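Local coordinates for transposon Tn7 transposition protein TnsA (Escherichia coli, PDB 1F1Z) that cleaves the 5' DNA strands at the ends of the Tn7 transposon as the restriction endonuclease-like partner of TnsB in the transposase, at residues H57-L62 with R80-L85; S112-V117 with A128-P133. All coordinates share one frame; numbering follows the deposited sequence.

In the fold
Interactions 1 and 2 lie side by side at the same active site, their centres about 7 Å apart. They meet through neighbouring strands 76-84 and 112-119: Gln82 N lies 2.8 Å from Asp114 O and Phe83 O lies 2.7 Å from Thr113 N, both probable hydrogen bonds. Interaction 2 supplies the metal-binding Asp114, Gln130 and Val131 and the catalytic Lys132. Segment 57-62 includes the start of helix 61-72, which carries catalytic Glu63. Gln82 belongs to both settings, for the nearest atoms of its side chain are about 3 Å from the Glu63 side chain and about 4 Å from that of Asp114. Acidic residues and a lysine beside a sheet are as in the PD-(D/E)XK nucleases.

Interaction 1: residues H57-L62 with R80-L85; sequences HLLSDL and REQFPL
His57 and Glu81 are the closest backbone pair, their CA atoms 7.1 Å apart, which is too wide for sheet pairing: the strand ending at Leu58 and the strand through Glu81 belong to different sheets. Two long polar side chains bridge the gap. Where the chain turns at Gln82 (phi 46°), this residue and Glu81 both point toward 57-62. Glu81, a pure acceptor, takes the N-H of His57 on OE1 at 3.1 Å, from above the carboxylate plane; its bend at chi2 (-79°) swings the carboxylate there, nearly coplanar with the imidazole. Gln82 suits the carbonyl end of His57 because its amide can donate: NE2 bonds to His57 O at 3.2 Å, with an N-H...O angle of 154°. The isobutyl group of Leu59 lies across this amide, CD1 3.9 Å from Gln82 OE1. Gln82 NE2 also bonds to catalytic Glu63 OE1, and that oxygen receives Leu59 N too, which probably helps hold the carboxylate in place. Ser60 caps helix 61-72 by bonding Glu63 N. Glu81 OE2 turns instead to His56 and Arg54. Beyond the contact, Leu58 packs on Phe115 of strand 112-119 and Ile47 of strand 45-48, while Leu85 reaches helix 140-155.

Interaction 2: residues S112-V117 with A128-P133; sequences STDFLV and AIQVKP. With MG (magnesium ion), chain D; MG (magnesium ion), chain C.
Ser112 O and Gln130 NE2 share a water that is also a ligand of one magnesium ion. Thr113 turns its methyl to the opposite strand, CG2 3.1 Å from Ile129 O, leaving OG1 to bond Trp153 and Glu149. At Asp114 the chain turns a corner, and Asp114 and Phe115 together face Ile129 in a classic beta bulge. The carboxylate of Asp114 faces the metal site from this corner: OD1 binds the first magnesium ion at 2.3 Å, while OD2 lies a long 2.7 Å from the second and accepts Val131 N at 2.8 Å on its anti side, 31° out of plane. Gln130 OE1 (2.2 Å) and Val131 O are ligands of the second ion. The glutamine's bend at chi2 (56°) helps bring its neutral oxygen there, while NE2 bonds Glu149. One water bridges the ions, and catalytic Lys132 reaches another ligand water through NZ. Phe115 and Ile129 form an antiparallel hydrogen-bonded pair with two backbone hydrogen bonds; the Phe115 ring meets Val131 CG2 edge-on, CE1 at 3.8 Å, an apolar contact on the face that also carries Ile129. Leu116 CD2 rests on Ala128 CB, which also touches Trp153, and Val117 CG1 approaches Ile129 CD1. The hairpin of strands 112-119 and 126-131 thus lies between helix 61-72, touching Phe115 and Val131, and helix 140-155, touching Leu116, Ala128 and Gln130, with strand 76-84 bordering 112-119.

Interaction 1: residues H57-L62 with R80-L85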
loop_
_atom_site.group_PDB
_atom_site.type_symbol
_atom_site.label_atom_id
_atom_site.label_comp_id
_atom_site.label_asym_id
_atom_site.label_seq_id
_atom_site.Cartn_x
_atom_site.Cartn_y
_atom_site.Cartn_z
ATOM N N HIS A 57 0.774 0.572 -6.023
ATOM C CA HIS A 57 2.221 0.766 -6.137
ATOM C C HIS A 57 2.779 1.513 -4.944
ATOM O O HIS A 57 2.476 2.683 -4.739
ATOM C CB HIS A 57 2.553 1.535 -7.402
ATOM C CG HIS A 57 2.089 0.863 -8.652
ATOM N ND1 HIS A 57 0.755 0.736 -8.978
ATOM C CD2 HIS A 57 2.780 0.287 -9.666
ATOM C CE1 HIS A 57 0.644 0.116 -10.141
ATOM N NE2 HIS A 57 1.859 -0.166 -10.579
ATOM N N LEU A 58 3.607 0.838 -4.167
ATOM C CA LEU A 58 4.205 1.427 -2.982
ATOM C C LEU A 58 5.683 1.505 -3.306
ATOM O O LEU A 58 6.237 0.579 -3.901
ATOM C CB LEU A 58 3.929 0.525 -1.790
ATOM C CG LEU A 58 2.434 0.206 -1.766
ATOM C CD1 LEU A 58 2.146 -1.015 -0.965
ATOM C CD2 LEU A 58 1.662 1.393 -1.254
ATOM N N LEU A 59 6.314 2.618 -2.949
ATOM C CA LEU A 59 7.717 2.821 -3.273
ATOM C C LEU A 59 8.762 2.557 -2.188
ATOM O O LEU A 59 9.949 2.829 -2.392
ATOM C CB LEU A 59 7.890 4.212 -3.867
ATOM C CG LEU A 59 6.869 4.504 -4.973
ATOM C CD1 LEU A 59 7.092 5.890 -5.552
ATOM C CD2 LEU A 59 6.974 3.456 -6.071
ATOM N N SER A 60 8.331 2.029 -1.047
ATOM C CA SER A 60 9.254 1.705 0.040
ATOM C C SER A 60 8.564 0.757 1.016
ATOM O O SER A 60 7.332 0.622 1.004
ATOM C CB SER A 60 9.712 2.968 0.780
ATOM O OG SER A 60 8.632 3.595 1.451
ATOM N N ASP A 61 9.355 0.110 1.865
ATOM C CA ASP A 61 8.822 -0.815 2.859
ATOM C C ASP A 61 7.946 -0.047 3.845
ATOM O O ASP A 61 6.947 -0.563 4.341
ATOM C CB ASP A 61 9.960 -1.508 3.624
ATOM C CG ASP A 61 10.877 -2.335 2.719
ATOM O OD1 ASP A 61 11.921 -2.817 3.216
ATOM O OD2 ASP A 61 10.566 -2.509 1.523
ATOM N N LEU A 62 8.310 1.205 4.092
ATOM C CA LEU A 62 7.581 2.065 5.011
ATOM C C LEU A 62 6.169 2.337 4.457
ATOM O O LEU A 62 5.178 2.266 5.190
ATOM C CB LEU A 62 8.364 3.364 5.212
ATOM C CG LEU A 62 8.147 4.118 6.521
ATOM C CD1 LEU A 62 7.979 3.132 7.645
ATOM C CD2 LEU A 62 9.329 5.051 6.793
ATOM N N ARG A 80 -6.008 5.821 -2.549
ATOM C CA ARG A 80 -5.460 6.298 -3.798
ATOM C C ARG A 80 -4.041 6.770 -3.518
ATOM O O ARG A 80 -3.817 7.891 -3.065
ATOM C CB ARG A 80 -6.351 7.400 -4.355
ATOM C CG ARG A 80 -7.642 6.847 -4.900
ATOM C CD ARG A 80 -8.539 7.922 -5.431
ATOM N NE ARG A 80 -9.242 8.626 -4.368
ATOM C CZ ARG A 80 -9.832 9.801 -4.531
ATOM N NH1 ARG A 80 -9.793 10.393 -5.711
ATOM N NH2 ARG A 80 -10.459 10.382 -3.517
ATOM N N GLU A 81 -3.094 5.871 -3.757
ATOM C CA GLU A 81 -1.685 6.124 -3.500
ATOM C C GLU A 81 -1.023 7.009 -4.568
ATOM O O GLU A 81 -1.509 7.106 -5.701
ATOM C CB GLU A 81 -0.926 4.799 -3.320
ATOM C CG GLU A 81 -0.674 3.996 -4.596
ATOM C CD GLU A 81 -1.866 3.190 -5.082
ATOM O OE1 GLU A 81 -1.709 2.471 -6.086
ATOM O OE2 GLU A 81 -2.948 3.250 -4.471
ATOM N N GLN A 82 0.101 7.624 -4.196
ATOM C CA GLN A 82 0.853 8.522 -5.074
ATOM C C GLN A 82 -0.104 9.506 -5.764
ATOM O O GLN A 82 -0.118 9.630 -6.983
ATOM C CB GLN A 82 1.647 7.726 -6.111
ATOM C CG GLN A 82 2.235 6.417 -5.593
ATOM C CD GLN A 82 3.203 6.588 -4.428
ATOM O OE1 GLN A 82 3.825 7.632 -4.250
ATOM N NE2 GLN A 82 3.350 5.539 -3.644
ATOM N N PHE A 83 -0.905 10.195 -4.959
ATOM C CA PHE A 83 -1.883 11.153 -5.448
ATOM C C PHE A 83 -1.220 12.497 -5.800
ATOM O O PHE A 83 -0.586 13.136 -4.951
ATOM C CB PHE A 83 -2.963 11.353 -4.391
ATOM C CG PHE A 83 -4.125 12.161 -4.865
ATOM C CD1 PHE A 83 -5.190 11.543 -5.498
ATOM C CD2 PHE A 83 -4.160 13.536 -4.669
ATOM C CE1 PHE A 83 -6.282 12.279 -5.934
ATOM C CE2 PHE A 83 -5.245 14.293 -5.099
ATOM C CZ PHE A 83 -6.313 13.667 -5.734
ATOM N N PRO A 84 -1.387 12.951 -7.058
ATOM C CA PRO A 84 -0.823 14.207 -7.573
ATOM C C PRO A 84 -1.509 15.467 -7.062
ATOM O O PRO A 84 -2.743 15.541 -6.980
ATOM C CB PRO A 84 -0.998 14.055 -9.080
ATOM C CG PRO A 84 -2.317 13.333 -9.174
ATOM C CD PRO A 84 -2.188 12.270 -8.094
ATOM N N LEU A 85 -0.695 16.468 -6.745
ATOM C CA LEU A 85 -1.194 17.744 -6.254
ATOM C C LEU A 85 -1.206 18.711 -7.445
ATOM O O LEU A 85 -0.209 18.827 -8.172
ATOM C CB LEU A 85 -0.275 18.261 -5.145
ATOM C CG LEU A 85 0.163 17.248 -4.078
ATOM C CD1 LEU A 85 1.117 17.897 -3.091
ATOM C CD2 LEU A 85 -1.044 16.689 -3.363
#

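Interaction 2: residues S112-V117 with A128-P133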
loop_
_atom_site.group_PDB
_atom_site.type_symbol
_atom_site.label_atom_id
_atom_site.label_comp_id
_atom_site.label_asym_id
_atom_site.label_seq_id
_atom_site.Cartn_x
_atom_site.Cartn_y
_atom_site.Cartn_z
ATOM N N SER A 112 3.301 14.982 -5.201
ATOM C CA SER A 112 2.310 13.970 -4.901
ATOM C C SER A 112 2.335 13.563 -3.443
ATOM O O SER A 112 3.399 13.518 -2.807
ATOM C CB SER A 112 2.534 12.733 -5.782
ATOM O OG SER A 112 3.852 12.217 -5.634
ATOM N N THR A 113 1.149 13.299 -2.911
ATOM C CA THR A 113 1.000 12.828 -1.548
ATOM C C THR A 113 1.005 11.290 -1.641
ATOM O O THR A 113 0.488 10.710 -2.597
ATOM C CB THR A 113 -0.292 13.371 -0.945
ATOM O OG1 THR A 113 -0.156 14.791 -0.811
ATOM C CG2 THR A 113 -0.582 12.754 0.412
ATOM N N ASP A 114 1.654 10.638 -0.683
ATOM C CA ASP A 114 1.771 9.190 -0.688
ATOM C C ASP A 114 0.433 8.449 -0.666
ATOM O O ASP A 114 0.258 7.490 -1.423
ATOM C CB ASP A 114 2.717 8.730 0.432
ATOM C CG ASP A 114 4.172 9.170 0.203
ATOM O OD1 ASP A 114 4.504 9.606 -0.923
ATOM O OD2 ASP A 114 4.989 9.081 1.144
ATOM N N PHE A 115 -0.522 8.924 0.135
ATOM C CA PHE A 115 -1.849 8.299 0.217
ATOM C C PHE A 115 -2.976 9.305 0.414
ATOM O O PHE A 115 -2.869 10.217 1.242
ATOM C CB PHE A 115 -1.943 7.311 1.391
ATOM C CG PHE A 115 -1.038 6.128 1.279
ATOM C CD1 PHE A 115 0.170 6.100 1.977
ATOM C CD2 PHE A 115 -1.389 5.037 0.498
ATOM C CE1 PHE A 115 1.009 5.007 1.899
ATOM C CE2 PHE A 115 -0.555 3.936 0.410
ATOM C CZ PHE A 115 0.648 3.921 1.115
ATOM N N LEU A 116 -4.045 9.147 -0.355
ATOM C CA LEU A 116 -5.235 9.976 -0.205
ATOM C C LEU A 116 -6.260 8.887 0.095
ATOM O O LEU A 116 -6.441 7.966 -0.705
ATOM C CB LEU A 116 -5.572 10.729 -1.502
ATOM C CG LEU A 116 -6.708 11.769 -1.472
ATOM C CD1 LEU A 116 -8.044 11.102 -1.645
ATOM C CD2 LEU A 116 -6.691 12.565 -0.180
ATOM N N VAL A 117 -6.849 8.917 1.282
ATOM C CA VAL A 117 -7.810 7.889 1.646
ATOM C C VAL A 117 -9.189 8.403 2.042
ATOM O O VAL A 117 -9.309 9.469 2.645
ATOM C CB VAL A 117 -7.218 6.899 2.706
ATOM C CG1 VAL A 117 -6.033 7.508 3.406
ATOM C CG2 VAL A 117 -8.263 6.485 3.723
ATOM N N ALA A 128 -5.295 12.736 4.088
ATOM C CA ALA A 128 -4.092 12.457 3.307
ATOM C C ALA A 128 -2.937 12.072 4.212
ATOM O O ALA A 128 -2.874 12.506 5.369
ATOM C CB ALA A 128 -3.714 13.685 2.482
ATOM N N ILE A 129 -1.984 11.325 3.654
ATOM C CA ILE A 129 -0.819 10.861 4.403
ATOM C C ILE A 129 0.471 10.948 3.601
ATOM O O ILE A 129 0.495 10.604 2.418
ATOM C CB ILE A 129 -0.979 9.381 4.850
ATOM C CG1 ILE A 129 -2.206 9.223 5.744
ATOM C CG2 ILE A 129 0.250 8.927 5.624
ATOM C CD1 ILE A 129 -2.489 7.798 6.118
ATOM N N GLN A 130 1.528 11.439 4.242
ATOM C CA GLN A 130 2.835 11.506 3.613
ATOM C C GLN A 130 3.710 10.606 4.451
ATOM O O GLN A 130 3.796 10.772 5.658
ATOM C CB GLN A 130 3.429 12.924 3.601
ATOM C CG GLN A 130 4.911 12.977 3.132
ATOM C CD GLN A 130 5.146 12.360 1.743
ATOM O OE1 GLN A 130 6.052 11.524 1.544
ATOM N NE2 GLN A 130 4.340 12.771 0.779
ATOM N N VAL A 131 4.305 9.613 3.808
ATOM C CA VAL A 131 5.183 8.675 4.487
ATOM C C VAL A 131 6.651 9.087 4.279
ATOM O O VAL A 131 7.086 9.321 3.129
ATOM C CB VAL A 131 4.978 7.231 3.957
ATOM C CG1 VAL A 131 5.809 6.255 4.768
ATOM C CG2 VAL A 131 3.512 6.857 4.021
ATOM N N LYS A 132 7.397 9.187 5.377
ATOM C CA LYS A 132 8.809 9.549 5.342
ATOM C C LYS A 132 9.544 9.034 6.567
ATOM O O LYS A 132 8.975 8.979 7.665
ATOM C CB LYS A 132 8.993 11.069 5.252
ATOM C CG LYS A 132 8.929 11.578 3.833
ATOM C CD LYS A 132 9.239 13.036 3.728
ATOM C CE LYS A 132 9.219 13.484 2.273
ATOM N NZ LYS A 132 10.192 12.743 1.424
ATOM N N PRO A 133 10.777 8.541 6.380
ATOM C CA PRO A 133 11.528 8.044 7.542
ATOM C C PRO A 133 11.897 9.236 8.444
ATOM O O PRO A 133 12.232 10.322 7.951
ATOM C CB PRO A 133 12.749 7.356 6.913
ATOM C CG PRO A 133 12.837 7.906 5.523
ATOM C CD PRO A 133 11.430 8.182 5.108
HETATM MG MG MG D . 7.495 9.976 1.125
HETATM MG MG MG C . 6.050 10.371 -2.470
HETATM O O HOH W 1 5.729 12.369 -1.812
HETATM O O HOH W 2 4.482 10.228 -3.718
HETATM O O HOH W 3 9.631 9.917 1.211
HETATM O O HOH W 4 7.605 10.603 -3.749
HETATM O O HOH W 5 7.994 10.457 -0.815
HETATM O O HOH W 6 6.108 8.287 -2.525
#